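Local coordinates for protein arginine kinase (Anthopleura japonica, PDB 4RF6) that transfers a phosphoryl group from ATP to L-arginine, making phosphoarginine and ADP, with two tandem phosphagen kinase units in one chain, at residues Phe547-Gly550 against Leu554-Ala557; Ala487-Val490 against Ala494-Pro497; Ala91-Tyr96 against Tyr100-Gly105. All blocks are in the same frame, centred on the assembly; numbering follows the deposited sequence.

Interaction 1 (Phe547-Gly550 against Leu554-Ala557); sequences FKKG and LEAA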
# COMPACT_ATOMS: atom_id res chain seq x y z
N PHE A 547 11.95 3.30 10.94
CA PHE A 547 12.60 3.20 9.64
C PHE A 547 11.69 3.78 8.56
O PHE A 547 10.48 3.93 8.78
CB PHE A 547 13.05 1.76 9.31
CG PHE A 547 11.92 0.77 9.17
CD1 PHE A 547 11.30 0.57 7.94
CD2 PHE A 547 11.53 -0.02 10.25
CE1 PHE A 547 10.28 -0.37 7.79
CE2 PHE A 547 10.52 -0.96 10.11
CZ PHE A 547 9.89 -1.13 8.88
N LYS A 548 12.26 4.14 7.42
CA LYS A 548 11.49 4.76 6.34
C LYS A 548 11.59 3.97 5.04
O LYS A 548 12.27 2.95 4.98
CB LYS A 548 11.93 6.21 6.13
CG LYS A 548 11.32 7.20 7.11
CD LYS A 548 11.96 8.57 6.98
CE LYS A 548 11.10 9.66 7.61
NZ LYS A 548 10.76 9.37 9.03
N LYS A 549 10.92 4.46 4.00
CA LYS A 549 10.94 3.80 2.70
C LYS A 549 12.37 3.65 2.20
O LYS A 549 13.22 4.50 2.46
CB LYS A 549 10.09 4.58 1.69
CG LYS A 549 9.48 3.70 0.62
CD LYS A 549 9.43 4.42 -0.72
CE LYS A 549 8.01 4.62 -1.18
NZ LYS A 549 7.96 5.11 -2.59
N GLY A 550 12.65 2.56 1.48
CA GLY A 550 14.02 2.27 1.08
C GLY A 550 14.56 3.27 0.08
O GLY A 550 13.79 3.93 -0.63
N LEU A 554 17.23 0.09 -3.12
CA LEU A 554 16.13 -0.79 -2.74
C LEU A 554 14.92 -0.63 -3.66
O LEU A 554 14.27 -1.61 -4.04
CB LEU A 554 15.74 -0.55 -1.28
CG LEU A 554 16.87 -0.92 -0.32
CD1 LEU A 554 16.51 -0.67 1.14
CD2 LEU A 554 17.27 -2.37 -0.52
N GLU A 555 14.61 0.62 -4.01
CA GLU A 555 13.53 0.91 -4.94
C GLU A 555 13.70 0.14 -6.25
O GLU A 555 12.77 -0.51 -6.74
CB GLU A 555 13.43 2.41 -5.21
CG GLU A 555 12.37 2.79 -6.24
CD GLU A 555 10.95 2.54 -5.75
OE1 GLU A 555 10.69 2.68 -4.54
OE2 GLU A 555 10.09 2.20 -6.59
N ALA A 556 14.90 0.20 -6.82
CA ALA A 556 15.15 -0.44 -8.11
C ALA A 556 15.23 -1.97 -7.99
O ALA A 556 15.07 -2.69 -8.96
CB ALA A 556 16.40 0.12 -8.76
N ALA A 557 15.50 -2.44 -6.78
CA ALA A 557 15.61 -3.88 -6.52
C ALA A 557 14.23 -4.50 -6.36
O ALA A 557 14.09 -5.73 -6.36
CB ALA A 557 16.45 -4.13 -5.28
O HOH W 1 8.00 3.32 -4.36
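Gly550 and Leu554 make the close contact here, with the CA of the glycine resting against the leucine side chain. Leu554 can be followed outward from its CB, which already sits 4.1 Å from Gly550 CA. CG lies anti to the leucine's carbonyl carbon (chi1 -64°), and from there CD1 continues the chain outward and reaches Gly550 CA at 3.9 Å, whereas CD2 makes no contact with the glycine. Because Gly550 carries no side chain, nothing stands between its CA and these carbons, and the loop can lie directly on the first part of the helix.

The second link is polar and less direct. Lys549 folds its chain at chi2 and chi3, which swings the ammonium round toward Glu555, yet Lys549 NZ stops 4.1 Å from Glu555 OE1, too far for a salt bridge. A water fills the gap: it accepts from Lys549 NZ at 2.5 Å, a distance short enough to be doubtful, and donates to Glu555 OE1 at 2.8 Å. On the glutamate side the bend about the CB-CG bond (chi2 67°) brings the carboxylate round to this water. The same OE1 also receives the side-chain amide of Asn560, whose OD1 takes the Gly550 N-H, so one asparagine grips both sides of the contact.

As a whole, the loop after helix 534-542 turns here into the short helix 552-557, inside the second catalytic domain. Asp551 OD1 accepts the Leu554 N-H near the start of that helix. Phe547 meets the ring of Trp580 on strand 577-581 of the large sheet, while Ala556 and Ala557 pack on helix 409-418, so the segments join the sheet to a helix of the neighbouring N-terminal region.

Interaction 2 (Ala487-Val490 against Ala494-Pro497); sequences ARNV and ALTP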
# COMPACT_ATOMS: atom_id res chain seq x y z
N ALA A 487 20.29 -10.08 10.40
CA ALA A 487 19.26 -10.07 9.38
C ALA A 487 18.79 -11.51 9.19
O ALA A 487 19.61 -12.42 9.15
CB ALA A 487 19.80 -9.52 8.07
N ARG A 488 17.49 -11.71 9.07
CA ARG A 488 16.96 -13.05 8.82
C ARG A 488 15.80 -12.95 7.84
O ARG A 488 15.12 -11.92 7.77
CB ARG A 488 16.50 -13.70 10.12
CG ARG A 488 17.61 -14.06 11.12
CD ARG A 488 18.46 -15.23 10.61
NE ARG A 488 19.44 -15.65 11.61
CZ ARG A 488 20.69 -15.20 11.67
NH1 ARG A 488 21.13 -14.31 10.78
NH2 ARG A 488 21.50 -15.64 12.62
N ASN A 489 15.58 -14.01 7.07
CA ASN A 489 14.38 -14.09 6.24
C ASN A 489 13.61 -15.36 6.56
O ASN A 489 14.21 -16.38 6.91
CB ASN A 489 14.72 -13.95 4.76
CG ASN A 489 15.20 -12.55 4.41
OD1 ASN A 489 14.39 -11.67 4.08
ND2 ASN A 489 16.50 -12.32 4.51
N VAL A 490 12.28 -15.29 6.46
CA VAL A 490 11.42 -16.39 6.91
C VAL A 490 11.32 -17.51 5.87
O VAL A 490 11.05 -17.26 4.69
CB VAL A 490 10.02 -15.87 7.31
CG1 VAL A 490 9.14 -17.02 7.79
CG2 VAL A 490 10.12 -14.82 8.41
N ALA A 494 9.63 -16.05 -0.80
CA ALA A 494 10.66 -15.41 -1.61
C ALA A 494 11.52 -14.57 -0.67
O ALA A 494 11.23 -14.48 0.54
CB ALA A 494 10.03 -14.53 -2.67
N LEU A 495 12.57 -13.96 -1.19
CA LEU A 495 13.28 -12.97 -0.39
C LEU A 495 12.56 -11.65 -0.61
O LEU A 495 11.65 -11.58 -1.45
CB LEU A 495 14.76 -12.91 -0.76
CG LEU A 495 15.53 -14.19 -0.39
CD1 LEU A 495 16.85 -14.29 -1.14
CD2 LEU A 495 15.77 -14.23 1.10
N THR A 496 12.92 -10.61 0.14
CA THR A 496 12.25 -9.31 0.03
C THR A 496 12.04 -8.77 -1.40
O THR A 496 10.95 -8.27 -1.71
CB THR A 496 12.94 -8.26 0.93
OG1 THR A 496 12.76 -8.64 2.31
CG2 THR A 496 12.32 -6.90 0.74
N PRO A 497 13.05 -8.86 -2.28
CA PRO A 497 12.84 -8.28 -3.62
C PRO A 497 11.81 -9.03 -4.45
O PRO A 497 11.29 -8.45 -5.41
CB PRO A 497 14.21 -8.40 -4.28
CG PRO A 497 15.19 -8.49 -3.14
CD PRO A 497 14.46 -9.28 -2.10
O HOH W 2 15.33 -10.61 1.79
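Asn489 and Leu495 bring the two backbones nearest, their CA atoms 6.8 Å apart, where the chain leaves a strand and doubles back without any backbone hydrogen bond between the segments. That strand, 479-488, runs in the middle of the large antiparallel sheet of the phosphagen kinase catalytic domain, between 587-594 and 638-645, and the returning loop leads on to helix 501-516.

The side chains meet at about a right angle. Leu495 sends its CD2 methyl over the flat of the Asn489 amide: the methyl is 3.8 Å from Asn489 CG and 4.0 Å from Asn489 ND2. CG of Asn489 lies anti to its own carbonyl carbon (chi1 -69°), which points the amide across to the loop. The group is held firmly in its buried setting, since ND2 gives hydrogen bonds to Asp585 OD1 and Leu627 O, while OD1 accepts from Gln586 N.

The backbones on the two sides are also tied through third parties. The side chain of Gln586 bonds Val490 N and Ala494 O, and Gln619 NE2 bonds the carbonyls of both Val490 and Ala494. One residue back along the strand, Arg488 curls over its own chain, so that Arg488 NH1 reaches Ala487 O at 2.9 Å from above the carbonyl plane.

Thr496 crosses Asn489 more loosely, Thr496 OG1 standing 3.9 Å from Asn489 OD1. Between them a water bridges the segments: Thr496 N donates to it at 2.9 Å, and it appears to donate in turn to Asn489 OD1 at 2.7 Å.

Interaction 3 (Ala91-Tyr96 against Tyr100-Gly105); sequences AIIEDY and YKLATG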
# COMPACT_ATOMS: atom_id res chain seq x y z
N ALA A 91 -33.06 14.00 -21.04
CA ALA A 91 -32.08 14.65 -21.90
C ALA A 91 -30.71 14.65 -21.23
O ALA A 91 -29.70 14.33 -21.85
CB ALA A 91 -32.52 16.06 -22.23
N ILE A 92 -30.69 15.03 -19.96
CA ILE A 92 -29.45 15.07 -19.19
C ILE A 92 -28.79 13.68 -19.13
O ILE A 92 -27.59 13.54 -19.37
CB ILE A 92 -29.69 15.59 -17.76
CG1 ILE A 92 -30.06 17.07 -17.79
CG2 ILE A 92 -28.47 15.36 -16.88
CD1 ILE A 92 -30.26 17.69 -16.42
N ILE A 93 -29.59 12.66 -18.83
CA ILE A 93 -29.08 11.30 -18.74
C ILE A 93 -28.48 10.83 -20.06
O ILE A 93 -27.32 10.39 -20.11
CB ILE A 93 -30.20 10.31 -18.31
CG1 ILE A 93 -30.50 10.45 -16.81
CG2 ILE A 93 -29.79 8.87 -18.63
CD1 ILE A 93 -31.92 10.05 -16.42
N GLU A 94 -29.25 10.94 -21.14
CA GLU A 94 -28.80 10.45 -22.44
C GLU A 94 -27.60 11.24 -23.00
O GLU A 94 -26.88 10.74 -23.87
CB GLU A 94 -29.96 10.39 -23.44
CG GLU A 94 -31.00 9.32 -23.11
CD GLU A 94 -32.05 9.15 -24.20
OE1 GLU A 94 -32.14 10.03 -25.08
OE2 GLU A 94 -32.78 8.14 -24.16
N ASP A 95 -27.40 12.46 -22.51
CA ASP A 95 -26.19 13.22 -22.85
C ASP A 95 -25.01 12.66 -22.08
O ASP A 95 -24.07 12.13 -22.67
CB ASP A 95 -26.38 14.71 -22.51
CG ASP A 95 -25.24 15.59 -23.03
OD1 ASP A 95 -24.06 15.19 -22.95
OD2 ASP A 95 -25.54 16.69 -23.53
N TYR A 96 -25.05 12.80 -20.75
CA TYR A 96 -23.96 12.37 -19.88
C TYR A 96 -23.56 10.92 -20.14
O TYR A 96 -22.38 10.59 -20.13
CB TYR A 96 -24.34 12.53 -18.40
CG TYR A 96 -23.24 12.14 -17.42
CD1 TYR A 96 -23.05 10.82 -17.03
CD2 TYR A 96 -22.40 13.10 -16.87
CE1 TYR A 96 -22.06 10.46 -16.14
CE2 TYR A 96 -21.40 12.76 -15.98
CZ TYR A 96 -21.23 11.44 -15.62
OH TYR A 96 -20.25 11.08 -14.73
N TYR A 100 -25.80 5.64 -24.31
CA TYR A 100 -26.95 4.94 -23.72
C TYR A 100 -28.29 5.60 -24.07
O TYR A 100 -28.42 6.82 -24.03
CB TYR A 100 -26.82 4.80 -22.20
CG TYR A 100 -28.02 4.10 -21.56
CD1 TYR A 100 -28.15 2.71 -21.63
CD2 TYR A 100 -29.01 4.82 -20.92
CE1 TYR A 100 -29.24 2.07 -21.06
CE2 TYR A 100 -30.11 4.19 -20.35
CZ TYR A 100 -30.21 2.81 -20.42
OH TYR A 100 -31.30 2.18 -19.85
N LYS A 101 -29.27 4.76 -24.41
CA LYS A 101 -30.63 5.22 -24.64
C LYS A 101 -31.57 4.58 -23.63
O LYS A 101 -31.57 3.36 -23.47
CB LYS A 101 -31.10 4.87 -26.06
CG LYS A 101 -30.38 5.62 -27.16
CD LYS A 101 -30.43 7.12 -26.89
CE LYS A 101 -29.41 7.86 -27.74
NZ LYS A 101 -29.46 7.45 -29.16
N LEU A 102 -32.36 5.40 -22.94
CA LEU A 102 -33.29 4.92 -21.92
C LEU A 102 -34.22 3.83 -22.48
O LEU A 102 -34.58 2.89 -21.77
CB LEU A 102 -34.10 6.10 -21.36
CG LEU A 102 -33.27 7.11 -20.58
CD1 LEU A 102 -33.75 8.53 -20.83
CD2 LEU A 102 -33.29 6.81 -19.10
N ALA A 103 -34.58 3.96 -23.75
CA ALA A 103 -35.43 2.97 -24.42
C ALA A 103 -34.80 1.58 -24.46
O ALA A 103 -35.50 0.56 -24.42
CB ALA A 103 -35.77 3.44 -25.82
N THR A 104 -33.47 1.53 -24.55
CA THR A 104 -32.72 0.28 -24.62
C THR A 104 -32.88 -0.54 -23.35
O THR A 104 -33.03 -1.77 -23.40
CB THR A 104 -31.22 0.54 -24.87
OG1 THR A 104 -31.06 1.34 -26.05
CG2 THR A 104 -30.46 -0.77 -25.03
N GLY A 105 -32.85 0.13 -22.20
CA GLY A 105 -32.98 -0.56 -20.93
C GLY A 105 -31.62 -0.92 -20.35
O GLY A 105 -30.62 -0.90 -21.07
O HOH W 3 -27.29 8.71 -25.46
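Glu94 reaches out from its helix and takes the backbone N-H of Leu102. The bond from Leu102 N to Glu94 OE2 is 3.0 Å long with an angle of 155° at the hydrogen, and it arrives on the anti side of the carboxylate, 18° out of its plane. The glutamate can reach this far because its chain runs extended beyond CG (chi2 -173°). Along the way its CG lies against Leu102 CD1 at 3.7 Å, so the aliphatic part of the glutamate packs on the leucine whose amide its carboxylate holds.

Leu102 divides its methyls between two partners. CD1 stays with Glu94, while CD2 meets Ile93 CG2 at 4.1 Å, the two side chains crossing at about a right angle in the buried part of the contact.

Helix 86-96 belongs to the small helical N-terminal domain of the phosphagen kinase fold, and 100-105 opens the long link to strand 127-136 of the catalytic domain. On the domain side Ile92 touches Val74, which by similarity belongs to the substrate site. On the link side Tyr100 OH bonds Lys271 O, and Leu102 also touches Lys271.

Lys101 crosses at about a right angle over one face of the carboxylate, its CD 3.7 Å from Glu94 CD. Its ammonium runs past: Lys101 NZ remains 5.5 Å from Glu94 OE1, so any attraction between the charges is probably modest. A further tie comes from a water donating to two backbone carbonyls, Glu94 O and Tyr100 O, each at 2.6 Å.

In the fold
Along the chain interaction 3 comes first, then interaction 2, then interaction 1. Interactions 1 and 2 share the second catalytic domain: their centres are 14 Å apart, and they touch where Ala557 O packs on Pro497 CB at 3.4 Å. Thus the loop leaving strand 479-488 lies against the short helix 552-557, two elements well separated in sequence. Interaction 3 stands apart in the first of the two approximate repeats, at the passage from helical domain to catalytic domain, its centre 49 Å from that of interaction 1 and 55 Å from that of interaction 2. The contacts therefore sample both units of this tandem kinase, each built on an eight-stranded antiparallel sheet.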